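Local coordinates for VWFA domain-containing protein (Alicyclobacillus acidocaldarius subsp. acidocaldarius, PDB 3RAG) that is of unknown function but adopts a von Willebrand factor A-like alpha/beta fold and holds a sodium ion in the crystal, at residues T5-R11 against E132-H136; I39-V43 against I63-G69; G68-R72 against M85-T90. All coordinates share one frame; numbering follows the deposited sequence.

Contact 1 of 3, residues T5-R11 against E132-H136; sequences TREATIR and EVALH
Ile-10 is gripped through both its backbone polar atoms: its N donates to Ala-134 O at 3.0 Å, and its O receives His-136 N at 2.8 Å, both bonds within 8° of straight at the hydrogen. Next to this pair, CG2 of Thr-9 sits over one face of the His-136 imidazole, 3.8 Å from the ring centroid and 13° off its normal, a CH-pi contact. A chi1 of -64° sets Thr-9 OG1 beside the backbone N and leaves CG2 anti to it, over the ring. These bonds join strands 10-17 and 135-142 side by side and parallel, in the middle of the sheet of a von Willebrand factor A-like fold. On the sheet face that carries Ile-10, its CG1 meets Val-133 CG2 and its CG2 meets Leu-135 CD1; helix 79-106 covers this side. Water 3 bridges Arg-11 NE and His-136 ND1, in plane with both flat groups. Where the chains have yet to become strands, water 1 fills in for direct pairing: it donates to Thr-5 O, accepts from Ala-134 N at 2.9 Å and also bonds Thr-9 OG1. Water 2 donates to Thr-5 OG1 and Glu-132 OE1, while Asn-2 and Lys-128 hold the same side chains from outside.

Contact 2 of 3, residues I39-V43 against I63-G69; sequences IVVNV and IADAGGG
Val-41 holds CG1 anti to its backbone N (chi1 -175°), which carries that methyl to Ile-63 CG2 at 3.8 Å. Val-43 has nearly the same torsion (chi1 -174°) but uses its other branch: CG2, anti to the carbonyl carbon, presses on the same Ile-63 CG2 at 3.5 Å, closer than two methyls normally sit. One isoleucine methyl thus meets both valines, whose side chains point to the same side of the strand, and Ile-63 also packs on helices 27-36 and 214-232. Beyond the helix end the backbone takes over. Val-41 N donates to Gly-67 O at 2.9 Å, approaching from above the carbonyl plane, and Val-40 CA adds a CA-H...O contact to the same oxygen. Gly-69 CA returns a similar contact to Val-41 O at 3.3 Å. The strand can come so close because Gly-67 and Gly-69 have no side chains on the sides turned toward it. Gly-68, with positive phi, is the C-prime residue of a Schellman motif: Gly-69 N bonds Ala-64 O and Gly-68 N bonds Asp-65 O. This helix end turns the chain toward the next strand within the beta-alpha-beta unit formed by strand 40-46, helix 58-66 and strand 71-74.

Contact 3 of 3, residues G68-R72 against M85-T90; sequences GGMCR and MMTHQT
Strand 71-74, an outermost strand of the sheet, lies beside the long helix 79-106, and the chain entering that strand packs on the helix almost wholly through side chains. Met-70, a selenomethionine like Met-85 and Met-86, carries most of the contact. Its chi1 of -75° sets CG beside the backbone N and anti to the carbonyl carbon, and the chain runs extended through chi2, reaching out to the helix before bending at chi3. Along the way Met-70 CG passes Thr-90 CG2 at 3.6 Å, and Met-70 SE lies 3.7 Å from that same Thr-90 CG2. Gln-89 crosses Met-70 at about a right angle, its CD 4.0 Å from the selenium of Met-70. The terminal methyl then heads toward Met-85 and Met-86 in the preceding turn, though its exact place is doubtful.

Arg-72 lies beyond it, sliding past Met-86 in the opposite direction; Arg-72 CB and CG border the selenium, with Arg-72 CG 3.9 Å from Met-86 SE. A bend at chi2 (-64°) brings the guanidinium back over Met-70, whose CE, as modelled, sits over the centre of one face. NH2 of Arg-72 donates to Cys-71 O at 2.8 Å, with the oxygen close to the guanidinium plane, which helps fix the group's rotation. The same NH2 also makes a weak hydrogen bond to a glycerol, probably from the crystallisation liquor. Farther in, Met-86 reaches Asn-42, Ile-44 and Leu-14, so the helix packs across neighbouring strands as well. Such helix-on-sheet layering, with largely apolar side chains between helix and sheet, is typical of the alpha/beta sandwich of von Willebrand factor A-like domains.

In the fold
The three contacts meet on one sheet. Contact 1 pairs central strands 10-17 and 135-142, and the loop it closes along the chain contains both other contacts. It touches contact 2, whose centre is 18 Å away, where Arg-11 O and Val-40 N form a probable hydrogen bond of 3.0 Å. Contacts 2 and 3 lie closer, their centres 8 Å apart, and share Gly-68 and Gly-69; there Val-43 N to Met-70 O (2.9 Å) and Arg-72 N to Val-43 O (3.1 Å), both probable hydrogen bonds, add strand 71-74 to the sheet. The sodium ion, bound by Asp-18, Ser-144 and Ser-146, lies about 12 Å from the side chain of Val-43.

Contact 1 of 3, residues T5-R11 against E132-H136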
loop_
_atom_site.group_PDB
_atom_site.type_symbol
_atom_site.label_atom_id
_atom_site.label_comp_id
_atom_site.label_asym_id
_atom_site.label_seq_id
_atom_site.Cartn_x
_atom_site.Cartn_y
_atom_site.Cartn_z
ATOM N N THR A 5 16.456 -12.651 3.233
ATOM C CA THR A 5 15.002 -12.743 3.174
ATOM C C THR A 5 14.390 -12.121 4.425
ATOM O O THR A 5 13.395 -11.380 4.366
ATOM C CB THR A 5 14.572 -14.217 3.060
ATOM O OG1 THR A 5 15.150 -14.785 1.874
ATOM C CG2 THR A 5 13.044 -14.341 3.017
ATOM N N ARG A 6 14.995 -12.421 5.569
ATOM C CA ARG A 6 14.496 -11.908 6.837
ATOM C C ARG A 6 14.675 -10.398 6.892
ATOM O O ARG A 6 13.864 -9.685 7.478
ATOM C CB ARG A 6 15.197 -12.600 8.022
ATOM C CG ARG A 6 14.893 -14.098 8.132
ATOM C CD ARG A 6 15.312 -14.675 9.491
ATOM N NE ARG A 6 14.880 -16.067 9.669
ATOM C CZ ARG A 6 14.825 -16.700 10.842
ATOM N NH1 ARG A 6 15.165 -16.073 11.964
ATOM N NH2 ARG A 6 14.420 -17.965 10.900
ATOM N N GLU A 7 15.718 -9.905 6.245
ATOM C CA GLU A 7 16.030 -8.485 6.293
ATOM C C GLU A 7 15.236 -7.670 5.270
ATOM O O GLU A 7 15.087 -6.463 5.421
ATOM C CB GLU A 7 17.531 -8.287 6.078
ATOM C CG GLU A 7 18.073 -6.916 6.448
ATOM C CD GLU A 7 19.600 -6.903 6.534
ATOM O OE1 GLU A 7 20.206 -8.000 6.523
ATOM O OE2 GLU A 7 20.195 -5.803 6.613
ATOM N N ALA A 8 14.743 -8.323 4.220
ATOM C CA ALA A 8 14.154 -7.592 3.100
ATOM C C ALA A 8 12.635 -7.405 3.245
ATOM O O ALA A 8 11.917 -7.361 2.249
ATOM C CB ALA A 8 14.506 -8.261 1.756
ATOM N N THR A 9 12.166 -7.280 4.483
ATOM C CA THR A 9 10.728 -7.080 4.748
ATOM C C THR A 9 10.163 -5.937 3.913
ATOM O O THR A 9 10.772 -4.871 3.821
ATOM C CB THR A 9 10.471 -6.809 6.245
ATOM O OG1 THR A 9 10.860 -7.970 6.981
ATOM C CG2 THR A 9 8.985 -6.494 6.515
ATOM N N ILE A 10 9.007 -6.167 3.291
ATOM C CA ILE A 10 8.396 -5.156 2.429
ATOM C C ILE A 10 7.357 -4.384 3.257
ATOM O O ILE A 10 6.623 -4.981 4.031
ATOM C CB ILE A 10 7.739 -5.812 1.206
ATOM C CG1 ILE A 10 8.816 -6.437 0.304
ATOM C CG2 ILE A 10 6.920 -4.787 0.407
ATOM C CD1 ILE A 10 9.640 -5.418 -0.513
ATOM N N ARG A 11 7.339 -3.059 3.110
ATOM C CA ARG A 11 6.431 -2.203 3.869
ATOM C C ARG A 11 5.701 -1.259 2.921
ATOM O O ARG A 11 6.333 -0.458 2.233
ATOM C CB ARG A 11 7.227 -1.386 4.879
ATOM C CG ARG A 11 7.913 -2.256 5.919
ATOM C CD ARG A 11 8.732 -1.429 6.908
ATOM N NE ARG A 11 9.302 -2.309 7.926
ATOM C CZ ARG A 11 10.503 -2.864 7.823
ATOM N NH1 ARG A 11 11.251 -2.595 6.768
ATOM N NH2 ARG A 11 10.958 -3.672 8.770
ATOM N N GLU A 132 8.634 -15.019 -0.308
ATOM C CA GLU A 132 9.097 -15.421 1.028
ATOM C C GLU A 132 9.323 -14.321 2.052
ATOM O O GLU A 132 9.292 -14.593 3.254
ATOM C CB GLU A 132 10.368 -16.287 0.913
ATOM C CG GLU A 132 10.109 -17.602 0.277
ATOM C CD GLU A 132 11.372 -18.448 0.143
ATOM O OE1 GLU A 132 12.442 -17.995 0.607
ATOM O OE2 GLU A 132 11.280 -19.551 -0.429
ATOM N N VAL A 133 9.541 -13.086 1.614
ATOM C CA VAL A 133 9.741 -12.016 2.594
ATOM C C VAL A 133 8.441 -11.733 3.343
ATOM O O VAL A 133 7.349 -12.036 2.857
ATOM C CB VAL A 133 10.286 -10.684 1.962
ATOM C CG1 VAL A 133 11.618 -10.919 1.212
ATOM C CG2 VAL A 133 9.243 -10.002 1.040
ATOM N N ALA A 134 8.565 -11.162 4.532
ATOM C CA ALA A 134 7.402 -10.664 5.245
ATOM C C ALA A 134 6.849 -9.468 4.463
ATOM O O ALA A 134 7.605 -8.720 3.844
ATOM C CB ALA A 134 7.765 -10.274 6.700
ATOM N N LEU A 135 5.528 -9.316 4.470
ATOM C CA LEU A 135 4.889 -8.192 3.808
ATOM C C LEU A 135 4.067 -7.480 4.855
ATOM O O LEU A 135 3.159 -8.079 5.451
ATOM C CB LEU A 135 3.979 -8.684 2.679
ATOM C CG LEU A 135 3.052 -7.632 2.056
ATOM C CD1 LEU A 135 3.863 -6.435 1.574
ATOM C CD2 LEU A 135 2.252 -8.253 0.925
ATOM N N HIS A 136 4.391 -6.216 5.111
ATOM C CA HIS A 136 3.613 -5.430 6.077
ATOM C C HIS A 136 2.882 -4.364 5.275
ATOM O O HIS A 136 3.511 -3.599 4.576
ATOM C CB HIS A 136 4.515 -4.743 7.097
ATOM C CG HIS A 136 5.265 -5.691 7.969
ATOM N ND1 HIS A 136 6.260 -5.275 8.830
ATOM C CD2 HIS A 136 5.167 -7.031 8.122
ATOM C CE1 HIS A 136 6.743 -6.322 9.474
ATOM N NE2 HIS A 136 6.095 -7.400 9.066
HETATM O O HOH W 1 11.226 -10.627 5.596
HETATM O O HOH W 2 13.872 -15.688 -0.384
HETATM O O HOH W 3 6.965 -2.662 9.271
#

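Contact 2 of 3, residues I39-V43 against I63-G69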
loop_
_atom_site.group_PDB
_atom_site.type_symbol
_atom_site.label_atom_id
_atom_site.label_comp_id
_atom_site.label_asym_id
_atom_site.label_seq_id
_atom_site.Cartn_x
_atom_site.Cartn_y
_atom_site.Cartn_z
ATOM N N ILE A 39 9.255 2.804 3.158
ATOM C CA ILE A 39 7.858 2.445 2.882
ATOM C C ILE A 39 7.498 2.896 1.477
ATOM O O ILE A 39 7.866 3.998 1.073
ATOM C CB ILE A 39 6.934 3.132 3.904
ATOM C CG1 ILE A 39 7.272 2.621 5.307
ATOM C CG2 ILE A 39 5.435 2.886 3.587
ATOM C CD1 ILE A 39 6.768 3.525 6.438
ATOM N N VAL A 40 6.765 2.068 0.737
ATOM C CA VAL A 40 6.324 2.471 -0.599
ATOM C C VAL A 40 4.837 2.798 -0.485
ATOM O O VAL A 40 4.090 2.030 0.134
ATOM C CB VAL A 40 6.534 1.332 -1.629
ATOM C CG1 VAL A 40 5.666 1.578 -2.884
ATOM C CG2 VAL A 40 8.038 1.209 -1.985
ATOM N N VAL A 41 4.409 3.928 -1.067
ATOM C CA VAL A 41 3.000 4.329 -0.987
ATOM C C VAL A 41 2.397 4.219 -2.380
ATOM O O VAL A 41 2.886 4.853 -3.326
ATOM C CB VAL A 41 2.833 5.785 -0.469
ATOM C CG1 VAL A 41 1.344 6.141 -0.281
ATOM C CG2 VAL A 41 3.589 5.968 0.849
ATOM N N ASN A 42 1.361 3.390 -2.499
ATOM C CA ASN A 42 0.619 3.198 -3.749
ATOM C C ASN A 42 -0.765 3.832 -3.614
ATOM O O ASN A 42 -1.312 3.912 -2.500
ATOM C CB ASN A 42 0.426 1.700 -4.016
ATOM C CG ASN A 42 1.732 0.979 -4.342
ATOM O OD1 ASN A 42 1.957 -0.182 -3.936
ATOM N ND2 ASN A 42 2.580 1.646 -5.057
ATOM N N VAL A 43 -1.322 4.326 -4.713
ATOM C CA VAL A 43 -2.641 4.967 -4.646
ATOM C C VAL A 43 -3.537 4.433 -5.756
ATOM O O VAL A 43 -3.155 4.423 -6.935
ATOM C CB VAL A 43 -2.540 6.494 -4.819
ATOM C CG1 VAL A 43 -3.938 7.148 -4.600
ATOM C CG2 VAL A 43 -1.485 7.087 -3.856
ATOM N N ILE A 63 1.336 11.864 -4.815
ATOM C CA ILE A 63 1.527 11.021 -3.632
ATOM C C ILE A 63 2.319 9.780 -4.008
ATOM O O ILE A 63 3.286 9.405 -3.339
ATOM C CB ILE A 63 0.168 10.575 -3.014
ATOM C CG1 ILE A 63 -0.519 11.776 -2.342
ATOM C CG2 ILE A 63 0.350 9.421 -2.007
ATOM C CD1 ILE A 63 -1.998 11.464 -1.945
ATOM N N ALA A 64 1.914 9.115 -5.084
ATOM C CA ALA A 64 2.629 7.907 -5.487
ATOM C C ALA A 64 4.078 8.228 -5.887
ATOM O O ALA A 64 5.012 7.506 -5.535
ATOM C CB ALA A 64 1.875 7.193 -6.598
ATOM N N ASP A 65 4.269 9.340 -6.583
ATOM C CA ASP A 65 5.613 9.737 -6.977
ATOM C C ASP A 65 6.488 9.930 -5.745
ATOM O O ASP A 65 7.578 9.357 -5.638
ATOM C CB ASP A 65 5.556 11.024 -7.789
ATOM C CG ASP A 65 6.936 11.480 -8.255
ATOM O OD1 ASP A 65 7.611 10.682 -8.919
ATOM O OD2 ASP A 65 7.344 12.618 -7.931
ATOM N N ALA A 66 6.005 10.722 -4.791
ATOM C CA ALA A 66 6.788 11.005 -3.587
ATOM C C ALA A 66 6.959 9.789 -2.685
ATOM O O ALA A 66 7.946 9.691 -1.943
ATOM C CB ALA A 66 6.151 12.129 -2.800
ATOM N N GLY A 67 5.990 8.875 -2.718
ATOM C CA GLY A 67 6.067 7.674 -1.902
ATOM C C GLY A 67 6.734 6.499 -2.587
ATOM O O GLY A 67 6.715 5.376 -2.072
ATOM N N GLY A 68 7.318 6.751 -3.763
ATOM C CA GLY A 68 8.067 5.735 -4.481
ATOM C C GLY A 68 7.210 4.598 -5.008
ATOM O O GLY A 68 7.714 3.496 -5.249
ATOM N N GLY A 69 5.917 4.856 -5.206
ATOM C CA GLY A 69 5.005 3.802 -5.627
ATOM C C GLY A 69 4.276 4.099 -6.935
ATOM O O GLY A 69 4.770 4.845 -7.794
#

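Contact 3 of 3, residues G68-R72 against M85-T90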
loop_
_atom_site.group_PDB
_atom_site.type_symbol
_atom_site.label_atom_id
_atom_site.label_comp_id
_atom_site.label_asym_id
_atom_site.label_seq_id
_atom_site.Cartn_x
_atom_site.Cartn_y
_atom_site.Cartn_z
ATOM N N GLY A 68 7.318 6.751 -3.763
ATOM C CA GLY A 68 8.067 5.735 -4.481
ATOM C C GLY A 68 7.210 4.598 -5.008
ATOM O O GLY A 68 7.714 3.496 -5.249
ATOM N N GLY A 69 5.917 4.856 -5.206
ATOM C CA GLY A 69 5.005 3.802 -5.627
ATOM C C GLY A 69 4.276 4.099 -6.935
ATOM O O GLY A 69 4.770 4.845 -7.794
HETATM N N MSE A 70 3.102 3.496 -7.092
HETATM C CA MSE A 70 2.352 3.571 -8.351
HETATM C C MSE A 70 1.003 4.199 -8.101
HETATM O O MSE A 70 0.452 4.058 -7.011
HETATM C CB MSE A 70 2.116 2.144 -8.908
HETATM C CG MSE A 70 3.334 1.489 -9.542
HETATM SE SE MSE A 70 2.992 -0.200 -10.149
HETATM C CE MSE A 70 1.273 -0.168 -10.415
ATOM N N CYS A 71 0.468 4.868 -9.116
ATOM C CA CYS A 71 -0.910 5.349 -9.078
ATOM C C CYS A 71 -1.665 4.736 -10.246
ATOM O O CYS A 71 -1.193 4.783 -11.398
ATOM C CB CYS A 71 -0.960 6.884 -9.180
ATOM S SG CYS A 71 -2.644 7.532 -9.343
ATOM N N ARG A 72 -2.831 4.163 -9.963
ATOM C CA ARG A 72 -3.710 3.692 -11.029
ATOM C C ARG A 72 -5.107 4.227 -10.732
ATOM O O ARG A 72 -5.465 4.415 -9.576
ATOM C CB ARG A 72 -3.730 2.154 -11.084
ATOM C CG ARG A 72 -2.408 1.549 -11.572
ATOM C CD ARG A 72 -2.091 1.953 -13.013
ATOM N NE ARG A 72 -0.839 1.333 -13.467
ATOM C CZ ARG A 72 0.370 1.889 -13.374
ATOM N NH1 ARG A 72 1.442 1.238 -13.824
ATOM N NH2 ARG A 72 0.521 3.094 -12.843
HETATM N N MSE A 85 -2.222 -6.407 -8.516
HETATM C CA MSE A 85 -1.145 -6.138 -9.468
HETATM C C MSE A 85 -0.147 -5.122 -8.932
HETATM O O MSE A 85 1.067 -5.307 -9.084
HETATM C CB MSE A 85 -1.678 -5.634 -10.829
HETATM C CG MSE A 85 -0.587 -5.193 -11.838
HETATM SE SE MSE A 85 0.054 -3.476 -11.746
HETATM C CE MSE A 85 -1.379 -2.527 -12.266
HETATM N N MSE A 86 -0.641 -4.029 -8.353
HETATM C CA MSE A 86 0.268 -2.955 -7.964
HETATM C C MSE A 86 1.160 -3.431 -6.831
HETATM O O MSE A 86 2.356 -3.108 -6.808
HETATM C CB MSE A 86 -0.491 -1.692 -7.513
HETATM C CG MSE A 86 -1.244 -0.948 -8.617
HETATM SE SE MSE A 86 -2.378 0.335 -7.911
HETATM C CE MSE A 86 -2.017 0.247 -6.267
ATOM N N THR A 87 0.564 -4.162 -5.890
ATOM C CA THR A 87 1.291 -4.609 -4.696
ATOM C C THR A 87 2.426 -5.518 -5.155
ATOM O O THR A 87 3.585 -5.330 -4.776
ATOM C CB THR A 87 0.360 -5.333 -3.709
ATOM O OG1 THR A 87 -0.651 -4.418 -3.280
ATOM C CG2 THR A 87 1.122 -5.826 -2.462
ATOM N N HIS A 88 2.102 -6.482 -6.010
ATOM C CA HIS A 88 3.156 -7.355 -6.549
ATOM C C HIS A 88 4.206 -6.640 -7.407
ATOM O O HIS A 88 5.418 -6.882 -7.261
ATOM C CB HIS A 88 2.545 -8.564 -7.273
ATOM C CG HIS A 88 1.987 -9.591 -6.336
ATOM N ND1 HIS A 88 2.788 -10.390 -5.546
ATOM C CD2 HIS A 88 0.710 -9.937 -6.045
ATOM C CE1 HIS A 88 2.029 -11.189 -4.815
ATOM N NE2 HIS A 88 0.764 -10.935 -5.100
ATOM N N GLN A 89 3.775 -5.743 -8.291
ATOM C CA GLN A 89 4.743 -5.091 -9.145
ATOM C C GLN A 89 5.691 -4.172 -8.366
ATOM O O GLN A 89 6.885 -4.149 -8.638
ATOM C CB GLN A 89 4.036 -4.374 -10.303
ATOM C CG GLN A 89 4.935 -3.744 -11.303
ATOM C CD GLN A 89 4.157 -3.247 -12.516
ATOM O OE1 GLN A 89 3.037 -3.705 -12.778
ATOM N NE2 GLN A 89 4.743 -2.304 -13.253
ATOM N N THR A 90 5.177 -3.414 -7.395
ATOM C CA THR A 90 6.058 -2.558 -6.597
ATOM C C THR A 90 6.946 -3.383 -5.634
ATOM O O THR A 90 8.108 -3.030 -5.425
ATOM C CB THR A 90 5.268 -1.434 -5.804
ATOM O OG1 THR A 90 4.264 -2.034 -4.966
ATOM C CG2 THR A 90 4.599 -0.443 -6.774
#